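Local structure of HdaB,HdaA (Adhesin), HUS-associated diffuse adherence (5D55) at residues B[12-17]-B[103-108]; B[49-54]-B[123-128]; B[73-78]-B[111-116]. The protein forms the minor tip subunit of the chaperone-usher AAF/IV (Hda) pilus of enteroaggregative Escherichia coli, probably serving adhesion, and is here joined to a segment of HdaA in an engineered fusion. All coordinates share one frame; numbering follows the deposited sequence.

Contact 1 of 3, residues B[12-17]-B[103-108]; sequences ADITLM and SIFYIE
Phe105 reaches from segment 103-108 to Ile14 and Leu16 of segment 12-17, and with Ile107 it makes a contact carried by apolar side chains within the HdaB part of the fusion. No hydrogen bond joins the two segments. Their axes come no closer than 8.6 Å and diverge by 45°, too far apart for backbone pairing, so the side chains bridge the distance. From CB of Phe105 the first torsion (chi1 63°) sets CG between the backbone N and the carbonyl carbon, and the ring extends from there toward segment 12-17. CB, CG and the two CD atoms serve as the stem; the far half of the ring does the touching. On one branch, CE1 approaches Leu16 CD1 at 4.2 Å. On the other, CE2 lies 4.2 Å from Ile14 CG1. At the tip, CZ meets the end of the isoleucine, with Ile14 CD1 at 3.9 Å, and also passes a polar neighbour, the backbone oxygen of Thr15, with CZ to Thr15 O at 4.1 Å. The Ile14 chain crosses the phenylalanine side chain at about a right angle, so its CG1 and CD1 both rest near CZ. Leu16 uses the same methyl twice: besides the ring, its CD1 touches Ile107 CG1 at 4.0 Å, those two side chains again crossing at about a right angle. Strand 31-38 lies between the two strands in the sheet, bonded through its backbone to Asp13, Thr15 and Met17 on one flank and to Ser103 and Phe105 on the other. In another sheet, strand 118-132 meets Ile14 with Val124, Leu16 with Phe122 and Ile107 with both, and Ile147 from the HdaA-derived part of the second subunit packs on Ile14 and Leu16.

Contact 2 of 3, residues B[49-54]-B[123-128]; sequences WINARQ and SVSGEC
Trp49 and Ser125 form an antiparallel hydrogen-bonded pair: Trp49 N donates to Ser125 O and Ser125 N to Trp49 O, each at 2.9 Å. Ile50 and Val124 follow as a non-hydrogen-bonded pair, and Asn51 N closes the ladder on Ser123 O at 2.8 Å, from above the carbonyl plane. Asn51 OD1 takes the proton of Ser123 OG at 3.0 Å, in plane and on a lone pair. Ser125 OG lies 2.9 Å from the same OD1 and also bonds Thr146 OG1 of the second subunit. One water donates to Ser125 OG and weakly accepts from Asn51 ND2; another accepts from Ser123 N and donates to Asn51 O. Trp49 CG sits between backbone N and carbonyl carbon (chi1 59°), and the ring lies across Ser125, whose CB is 3.2 Å above its plane. Glu127 OE1 reaches the ring edge at CH2, its carboxylate turned 88° from the indole. Residues 123-126 pair in an antiparallel ladder with a strand of the second subunit, Thr146 lying in its HdaA-derived part, so the sheet crosses the interface. This is consistent with donor-strand complementation of immunoglobulin-like chaperone-usher pilus subunits, though made here through an engineered fusion and not to be read as natural.

Contact 3 of 3, residues B[73-78]-B[111-116]; sequences NLRIRI and GNQQVH
The side-chain amide of Gln113 grips the backbone of Arg75 at two points. Its OE1 accepts from Arg75 N at 2.9 Å, in the carbonyl plane and on a lone pair, while NE2 donates to Arg75 O at 3.1 Å in a nearly straight bond (177°). The amide thus pairs with Arg75 much as a neighbouring strand's peptide groups would. Gln113 CG is anti to the carbonyl carbon (chi1 -76°), and the chain runs extended beyond it. Arg75 CB lies against the amide, 3.6 Å from NE2. The second N-H of NE2 goes to Gly111 O at 2.9 Å, close to the amide plane, which fixes the rotation of the group. Leu74 CD1 touches OE1 at 3.7 Å and meets Val115 CG2 at 3.8 Å. One water donates to Asn73 O and Gln113 OE1 and accepts from Arg75 NH1; another joins Asn73 O to His116 N. Further out, Arg75 NE is in a salt bridge with Glu55, and Arg77 NH1 with Asp28 and Asp110. Strand 73-79 runs between strands 62-65 and 102-109 in its sheet, whereas 113-114 pairs with strand 25-26; Leu74 and Val115 both pack against Tyr120 of strand 118-132.

How the contacts relate
The three contacts lie within HdaB. Contacts 1 and 2, with centres about 10 Å apart, meet in the core between two sheets, where Ile107 CD1 touches Val124 CG1 at 3.4 Å. Contact 3 lies farther out, its centre about 18 Å from that of contact 1 and about 17 Å from that of contact 2, and reaches the core through Leu74, Ile76 and Ile78. It joins contact 1 through neighbouring strands 73-79 and 102-109, where Glu108 N and Arg77 O, 2.8 Å apart, probably hydrogen-bond; Ile50 CG1 meets Ile78 CD1 at 3.6 Å between contacts 2 and 3. All three reach the second subunit. Citrate, probably from crystallisation, approaches the Trp49 side chain, nearest atoms about 3 Å apart.

Contact 1 of 3, residues B[12-17]-B[103-108]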
loop_
_atom_site.group_PDB
_atom_site.type_symbol
_atom_site.label_atom_id
_atom_site.label_comp_id
_atom_site.label_asym_id
_atom_site.label_seq_id
_atom_site.Cartn_x
_atom_site.Cartn_y
_atom_site.Cartn_z
ATOM N N ALA B 12 -1.742 -7.731 -0.648
ATOM C CA ALA B 12 -1.317 -9.115 -0.503
ATOM C C ALA B 12 -2.343 -9.961 0.236
ATOM O O ALA B 12 -3.094 -9.448 1.059
ATOM C CB ALA B 12 0.025 -9.166 0.205
ATOM N N ASP B 13 -2.384 -11.251 -0.091
ATOM C CA ASP B 13 -3.112 -12.235 0.696
ATOM C C ASP B 13 -2.063 -13.128 1.348
ATOM O O ASP B 13 -1.125 -13.581 0.687
ATOM C CB ASP B 13 -4.058 -13.069 -0.176
ATOM N N ILE B 14 -2.210 -13.351 2.647
ATOM C CA ILE B 14 -1.240 -14.133 3.396
ATOM C C ILE B 14 -1.942 -15.335 4.042
ATOM O O ILE B 14 -3.074 -15.218 4.512
ATOM C CB ILE B 14 -0.490 -13.239 4.432
ATOM C CG1 ILE B 14 0.781 -13.930 4.947
ATOM C CG2 ILE B 14 -1.428 -12.795 5.571
ATOM C CD1 ILE B 14 1.751 -12.987 5.666
ATOM N N THR B 15 -1.280 -16.489 4.034
ATOM C CA THR B 15 -1.807 -17.682 4.690
ATOM C C THR B 15 -0.706 -18.263 5.562
ATOM O O THR B 15 0.482 -18.072 5.267
ATOM C CB THR B 15 -2.275 -18.759 3.672
ATOM O OG1 THR B 15 -1.165 -19.164 2.866
ATOM C CG2 THR B 15 -3.378 -18.227 2.751
ATOM N N LEU B 16 -1.087 -18.943 6.641
ATOM C CA LEU B 16 -0.110 -19.602 7.507
ATOM C C LEU B 16 -0.692 -20.921 8.018
ATOM O O LEU B 16 -1.783 -20.956 8.581
ATOM C CB LEU B 16 0.317 -18.697 8.667
ATOM C CG LEU B 16 1.462 -19.207 9.568
ATOM C CD1 LEU B 16 2.753 -19.374 8.774
ATOM C CD2 LEU B 16 1.690 -18.253 10.754
ATOM N N MET B 17 0.041 -22.001 7.801
ATOM C CA MET B 17 -0.475 -23.339 8.049
ATOM C C MET B 17 0.444 -24.014 9.043
ATOM O O MET B 17 1.632 -24.168 8.767
ATOM C CB MET B 17 -0.465 -24.106 6.729
ATOM C CG MET B 17 -1.305 -25.333 6.688
ATOM S SD MET B 17 -1.423 -25.982 5.010
ATOM C CE MET B 17 0.260 -26.527 4.685
ATOM N N SER B 103 4.803 -16.491 -3.147
ATOM C CA SER B 103 6.030 -16.856 -2.439
ATOM C C SER B 103 5.730 -17.641 -1.162
ATOM O O SER B 103 4.857 -17.240 -0.376
ATOM C CB SER B 103 6.821 -15.598 -2.056
ATOM O OG SER B 103 7.550 -15.082 -3.149
ATOM N N ILE B 104 6.484 -18.715 -0.937
ATOM C CA ILE B 104 6.403 -19.510 0.282
ATOM C C ILE B 104 7.447 -19.023 1.291
ATOM O O ILE B 104 8.571 -18.674 0.910
ATOM C CB ILE B 104 6.652 -21.019 -0.020
ATOM C CG1 ILE B 104 5.588 -21.567 -0.979
ATOM C CG2 ILE B 104 6.710 -21.866 1.287
ATOM C CD1 ILE B 104 4.189 -21.583 -0.425
ATOM N N PHE B 105 7.067 -18.993 2.567
ATOM C CA PHE B 105 7.993 -18.754 3.663
ATOM C C PHE B 105 7.664 -19.729 4.802
ATOM O O PHE B 105 6.637 -20.434 4.742
ATOM C CB PHE B 105 7.920 -17.286 4.131
ATOM C CG PHE B 105 6.577 -16.884 4.700
ATOM C CD1 PHE B 105 6.319 -16.995 6.071
ATOM C CD2 PHE B 105 5.565 -16.421 3.864
ATOM C CE1 PHE B 105 5.083 -16.634 6.591
ATOM C CE2 PHE B 105 4.329 -16.054 4.373
ATOM C CZ PHE B 105 4.080 -16.163 5.732
ATOM N N TYR B 106 8.523 -19.780 5.824
ATOM C CA TYR B 106 8.289 -20.634 6.993
ATOM C C TYR B 106 8.491 -19.887 8.305
ATOM O O TYR B 106 9.205 -18.878 8.357
ATOM C CB TYR B 106 9.186 -21.884 6.967
ATOM C CG TYR B 106 9.124 -22.655 5.665
ATOM C CD1 TYR B 106 8.197 -23.675 5.483
ATOM C CD2 TYR B 106 9.987 -22.348 4.612
ATOM C CE1 TYR B 106 8.127 -24.374 4.275
ATOM C CE2 TYR B 106 9.935 -23.032 3.418
ATOM C CZ TYR B 106 9.000 -24.049 3.251
ATOM O OH TYR B 106 8.943 -24.738 2.060
ATOM N N ILE B 107 7.837 -20.372 9.359
ATOM C CA ILE B 107 8.215 -20.005 10.708
ATOM C C ILE B 107 9.164 -21.114 11.124
ATOM O O ILE B 107 8.828 -22.304 11.023
ATOM C CB ILE B 107 7.007 -19.954 11.691
ATOM C CG1 ILE B 107 5.913 -18.978 11.225
ATOM C CG2 ILE B 107 7.487 -19.667 13.131
ATOM C CD1 ILE B 107 6.313 -17.497 11.296
ATOM N N GLU B 108 10.372 -20.736 11.526
ATOM C CA GLU B 108 11.391 -21.719 11.897
ATOM C C GLU B 108 11.909 -21.461 13.296
ATOM O O GLU B 108 11.906 -20.323 13.763
ATOM C CB GLU B 108 12.554 -21.701 10.910
ATOM C CG GLU B 108 12.154 -22.088 9.481
ATOM C CD GLU B 108 13.335 -22.174 8.530
ATOM O OE1 GLU B 108 14.456 -21.762 8.911
ATOM O OE2 GLU B 108 13.140 -22.664 7.399
#

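Contact 2 of 3, residues B[49-54]-B[123-128]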
loop_
_atom_site.group_PDB
_atom_site.type_symbol
_atom_site.label_atom_id
_atom_site.label_comp_id
_atom_site.label_asym_id
_atom_site.label_seq_id
_atom_site.Cartn_x
_atom_site.Cartn_y
_atom_site.Cartn_z
ATOM N N TRP B 49 6.887 -10.274 7.993
ATOM C CA TRP B 49 7.440 -10.147 9.339
ATOM C C TRP B 49 6.573 -10.822 10.392
ATOM O O TRP B 49 5.374 -11.007 10.196
ATOM C CB TRP B 49 7.670 -8.677 9.724
ATOM C CG TRP B 49 6.427 -7.820 9.699
ATOM C CD1 TRP B 49 5.616 -7.513 10.764
ATOM C CD2 TRP B 49 5.866 -7.144 8.558
ATOM N NE1 TRP B 49 4.589 -6.700 10.355
ATOM C CE2 TRP B 49 4.715 -6.453 9.009
ATOM C CE3 TRP B 49 6.226 -7.058 7.203
ATOM C CZ2 TRP B 49 3.918 -5.682 8.155
ATOM C CZ3 TRP B 49 5.434 -6.300 6.347
ATOM C CH2 TRP B 49 4.288 -5.620 6.828
ATOM N N ILE B 50 7.206 -11.176 11.503
ATOM C CA ILE B 50 6.522 -11.734 12.667
ATOM C C ILE B 50 6.034 -10.620 13.595
ATOM O O ILE B 50 6.773 -9.676 13.896
ATOM C CB ILE B 50 7.454 -12.682 13.452
ATOM C CG1 ILE B 50 7.924 -13.830 12.552
ATOM C CG2 ILE B 50 6.741 -13.203 14.728
ATOM C CD1 ILE B 50 9.099 -14.677 13.123
ATOM N N ASN B 51 4.781 -10.726 14.036
ATOM C CA ASN B 51 4.259 -9.819 15.040
ATOM C C ASN B 51 4.488 -10.403 16.423
ATOM O O ASN B 51 3.650 -11.141 16.951
ATOM C CB ASN B 51 2.773 -9.544 14.812
ATOM C CG ASN B 51 2.476 -9.066 13.401
ATOM O OD1 ASN B 51 1.753 -9.728 12.655
ATOM N ND2 ASN B 51 3.044 -7.922 13.022
ATOM N N ALA B 52 5.641 -10.079 16.996
ATOM C CA ALA B 52 6.026 -10.564 18.316
ATOM C C ALA B 52 7.053 -9.618 18.898
ATOM O O ALA B 52 7.688 -8.860 18.167
ATOM C CB ALA B 52 6.595 -11.969 18.238
ATOM N N ARG B 53 7.206 -9.660 20.217
ATOM C CA ARG B 53 8.231 -8.882 20.894
ATOM C C ARG B 53 9.589 -9.445 20.502
ATOM O O ARG B 53 9.709 -10.632 20.199
ATOM C CB ARG B 53 8.037 -8.956 22.412
ATOM N N GLN B 54 10.599 -8.588 20.476
ATOM C CA GLN B 54 11.962 -9.023 20.199
ATOM C C GLN B 54 12.710 -9.013 21.524
ATOM O O GLN B 54 12.445 -8.179 22.389
ATOM C CB GLN B 54 12.590 -8.180 19.098
ATOM C CG GLN B 54 12.022 -8.469 17.723
ATOM C CD GLN B 54 12.275 -7.357 16.732
ATOM O OE1 GLN B 54 11.808 -6.234 16.909
ATOM N NE2 GLN B 54 13.005 -7.668 15.670
ATOM N N SER B 123 1.908 -15.054 14.788
ATOM C CA SER B 123 1.226 -14.016 14.012
ATOM C C SER B 123 2.224 -13.423 13.043
ATOM O O SER B 123 3.323 -13.018 13.453
ATOM C CB SER B 123 0.692 -12.904 14.912
ATOM O OG SER B 123 0.242 -11.794 14.148
ATOM N N VAL B 124 1.850 -13.373 11.767
ATOM C CA VAL B 124 2.722 -12.795 10.733
ATOM C C VAL B 124 1.932 -11.816 9.876
ATOM O O VAL B 124 0.702 -11.930 9.743
ATOM C CB VAL B 124 3.387 -13.881 9.822
ATOM C CG1 VAL B 124 4.298 -14.800 10.647
ATOM C CG2 VAL B 124 2.329 -14.693 9.121
ATOM N N SER B 125 2.640 -10.839 9.322
ATOM C CA SER B 125 2.033 -9.877 8.420
ATOM C C SER B 125 2.907 -9.790 7.181
ATOM O O SER B 125 4.080 -10.185 7.208
ATOM C CB SER B 125 1.877 -8.508 9.084
ATOM O OG SER B 125 0.951 -8.581 10.140
ATOM N N GLY B 126 2.341 -9.297 6.089
ATOM C CA GLY B 126 3.107 -9.221 4.856
ATOM C C GLY B 126 2.482 -8.323 3.823
ATOM O O GLY B 126 1.284 -7.988 3.898
ATOM N N GLU B 127 3.307 -7.928 2.856
ATOM C CA GLU B 127 2.909 -7.010 1.788
ATOM C C GLU B 127 3.830 -7.246 0.595
ATOM O O GLU B 127 4.895 -7.871 0.740
ATOM C CB GLU B 127 3.028 -5.547 2.271
ATOM C CG GLU B 127 4.473 -5.093 2.563
ATOM C CD GLU B 127 4.605 -3.767 3.336
ATOM O OE1 GLU B 127 3.668 -3.343 4.051
ATOM O OE2 GLU B 127 5.681 -3.145 3.235
ATOM N N CYS B 128 3.396 -6.825 -0.591
ATOM C CA CYS B 128 4.333 -6.685 -1.698
ATOM C C CYS B 128 4.797 -5.257 -1.747
ATOM O O CYS B 128 4.144 -4.368 -1.196
ATOM C CB CYS B 128 3.711 -7.062 -3.027
ATOM S SG CYS B 128 3.692 -8.801 -3.239
HETATM O O HOH W 1 3.937 -14.269 16.619
HETATM O O HOH W 2 1.359 -5.952 11.462
#

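Contact 3 of 3, residues B[73-78]-B[111-116]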
loop_
_atom_site.group_PDB
_atom_site.type_symbol
_atom_site.label_atom_id
_atom_site.label_comp_id
_atom_site.label_asym_id
_atom_site.label_seq_id
_atom_site.Cartn_x
_atom_site.Cartn_y
_atom_site.Cartn_z
ATOM N N ASN B 73 8.939 -19.794 26.772
ATOM C CA ASN B 73 9.338 -19.018 25.604
ATOM C C ASN B 73 9.877 -19.861 24.453
ATOM O O ASN B 73 10.538 -20.886 24.663
ATOM C CB ASN B 73 10.360 -17.940 25.999
ATOM C CG ASN B 73 9.859 -17.038 27.121
ATOM O OD1 ASN B 73 10.464 -16.967 28.196
ATOM N ND2 ASN B 73 8.749 -16.367 26.889
ATOM N N LEU B 74 9.578 -19.419 23.233
ATOM C CA LEU B 74 10.109 -20.031 22.027
ATOM C C LEU B 74 10.625 -18.926 21.114
ATOM O O LEU B 74 9.926 -17.946 20.881
ATOM C CB LEU B 74 9.021 -20.831 21.303
ATOM C CG LEU B 74 9.260 -21.231 19.840
ATOM C CD1 LEU B 74 10.378 -22.266 19.701
ATOM C CD2 LEU B 74 7.965 -21.742 19.230
ATOM N N ARG B 75 11.839 -19.090 20.600
ATOM C CA ARG B 75 12.435 -18.083 19.727
ATOM C C ARG B 75 12.258 -18.531 18.282
ATOM O O ARG B 75 12.644 -19.652 17.925
ATOM C CB ARG B 75 13.929 -17.874 20.041
ATOM C CG ARG B 75 14.247 -16.978 21.246
ATOM C CD ARG B 75 14.145 -17.742 22.583
ATOM N NE ARG B 75 14.517 -16.917 23.740
ATOM C CZ ARG B 75 14.341 -17.274 25.016
ATOM N NH1 ARG B 75 13.792 -18.445 25.329
ATOM N NH2 ARG B 75 14.712 -16.452 25.990
ATOM N N ILE B 76 11.655 -17.664 17.468
ATOM C CA ILE B 76 11.356 -17.998 16.069
ATOM C C ILE B 76 11.868 -16.962 15.092
ATOM O O ILE B 76 12.121 -15.831 15.480
ATOM C CB ILE B 76 9.843 -18.194 15.830
ATOM C CG1 ILE B 76 9.045 -16.972 16.307
ATOM C CG2 ILE B 76 9.389 -19.498 16.457
ATOM C CD1 ILE B 76 7.608 -16.930 15.826
ATOM N N ARG B 77 12.034 -17.367 13.831
ATOM C CA ARG B 77 12.399 -16.453 12.737
ATOM C C ARG B 77 11.621 -16.869 11.489
ATOM O O ARG B 77 11.114 -17.986 11.433
ATOM C CB ARG B 77 13.908 -16.519 12.443
ATOM C CG ARG B 77 14.402 -17.878 11.938
ATOM C CD ARG B 77 15.767 -17.746 11.271
ATOM N NE ARG B 77 16.256 -19.012 10.723
ATOM C CZ ARG B 77 17.071 -19.848 11.368
ATOM N NH1 ARG B 77 17.499 -19.564 12.591
ATOM N NH2 ARG B 77 17.459 -20.970 10.790
ATOM N N ILE B 78 11.531 -15.980 10.498
ATOM C CA ILE B 78 11.041 -16.381 9.166
ATOM C C ILE B 78 12.169 -17.101 8.437
ATOM O O ILE B 78 13.326 -16.653 8.481
ATOM C CB ILE B 78 10.601 -15.159 8.318
ATOM C CG1 ILE B 78 9.538 -14.339 9.057
ATOM C CG2 ILE B 78 10.087 -15.593 6.915
ATOM C CD1 ILE B 78 8.183 -15.054 9.144
ATOM N N GLY B 111 17.643 -20.870 16.471
ATOM C CA GLY B 111 18.648 -21.379 17.417
ATOM C C GLY B 111 18.210 -22.672 18.098
ATOM O O GLY B 111 17.031 -22.835 18.440
ATOM N N ASN B 112 19.149 -23.595 18.286
ATOM C CA ASN B 112 18.868 -24.859 18.991
ATOM C C ASN B 112 18.138 -24.608 20.320
ATOM O O ASN B 112 18.598 -23.805 21.135
ATOM C CB ASN B 112 20.165 -25.623 19.265
ATOM C CG ASN B 112 20.755 -26.284 18.024
ATOM O OD1 ASN B 112 20.280 -26.110 16.898
ATOM N ND2 ASN B 112 21.825 -27.046 18.235
ATOM N N GLN B 113 17.007 -25.279 20.540
ATOM C CA GLN B 113 16.196 -25.018 21.739
ATOM C C GLN B 113 15.508 -26.261 22.267
ATOM O O GLN B 113 14.896 -27.019 21.500
ATOM C CB GLN B 113 15.109 -23.967 21.459
ATOM C CG GLN B 113 15.582 -22.514 21.380
ATOM C CD GLN B 113 14.539 -21.632 20.720
ATOM O OE1 GLN B 113 13.535 -21.259 21.340
ATOM N NE2 GLN B 113 14.759 -21.311 19.451
ATOM N N GLN B 114 15.607 -26.457 23.578
ATOM C CA GLN B 114 14.763 -27.405 24.281
ATOM C C GLN B 114 13.556 -26.598 24.705
ATOM O O GLN B 114 13.639 -25.769 25.617
ATOM C CB GLN B 114 15.481 -28.004 25.500
ATOM C CG GLN B 114 14.602 -28.962 26.288
ATOM C CD GLN B 114 15.169 -29.379 27.635
ATOM O OE1 GLN B 114 14.413 -29.703 28.545
ATOM N NE2 GLN B 114 16.491 -29.390 27.765
ATOM N N VAL B 115 12.449 -26.815 24.004
ATOM C CA VAL B 115 11.265 -25.982 24.122
ATOM C C VAL B 115 10.264 -26.706 24.991
ATOM O O VAL B 115 9.946 -27.877 24.748
ATOM C CB VAL B 115 10.623 -25.709 22.738
ATOM C CG1 VAL B 115 9.415 -24.753 22.856
ATOM C CG2 VAL B 115 11.649 -25.156 21.768
ATOM N N HIS B 116 9.761 -26.005 26.000
ATOM C CA HIS B 116 8.784 -26.590 26.899
ATOM C C HIS B 116 7.471 -26.836 26.166
ATOM O O HIS B 116 7.024 -25.976 25.405
ATOM C CB HIS B 116 8.541 -25.677 28.092
ATOM C CG HIS B 116 7.760 -26.324 29.195
ATOM N ND1 HIS B 116 8.340 -26.715 30.387
ATOM C CD2 HIS B 116 6.448 -26.654 29.287
ATOM C CE1 HIS B 116 7.416 -27.252 31.164
ATOM N NE2 HIS B 116 6.261 -27.229 30.520
HETATM O O HOH W 3 10.539 -23.133 26.272
HETATM O O HOH W 4 13.091 -21.115 23.820
#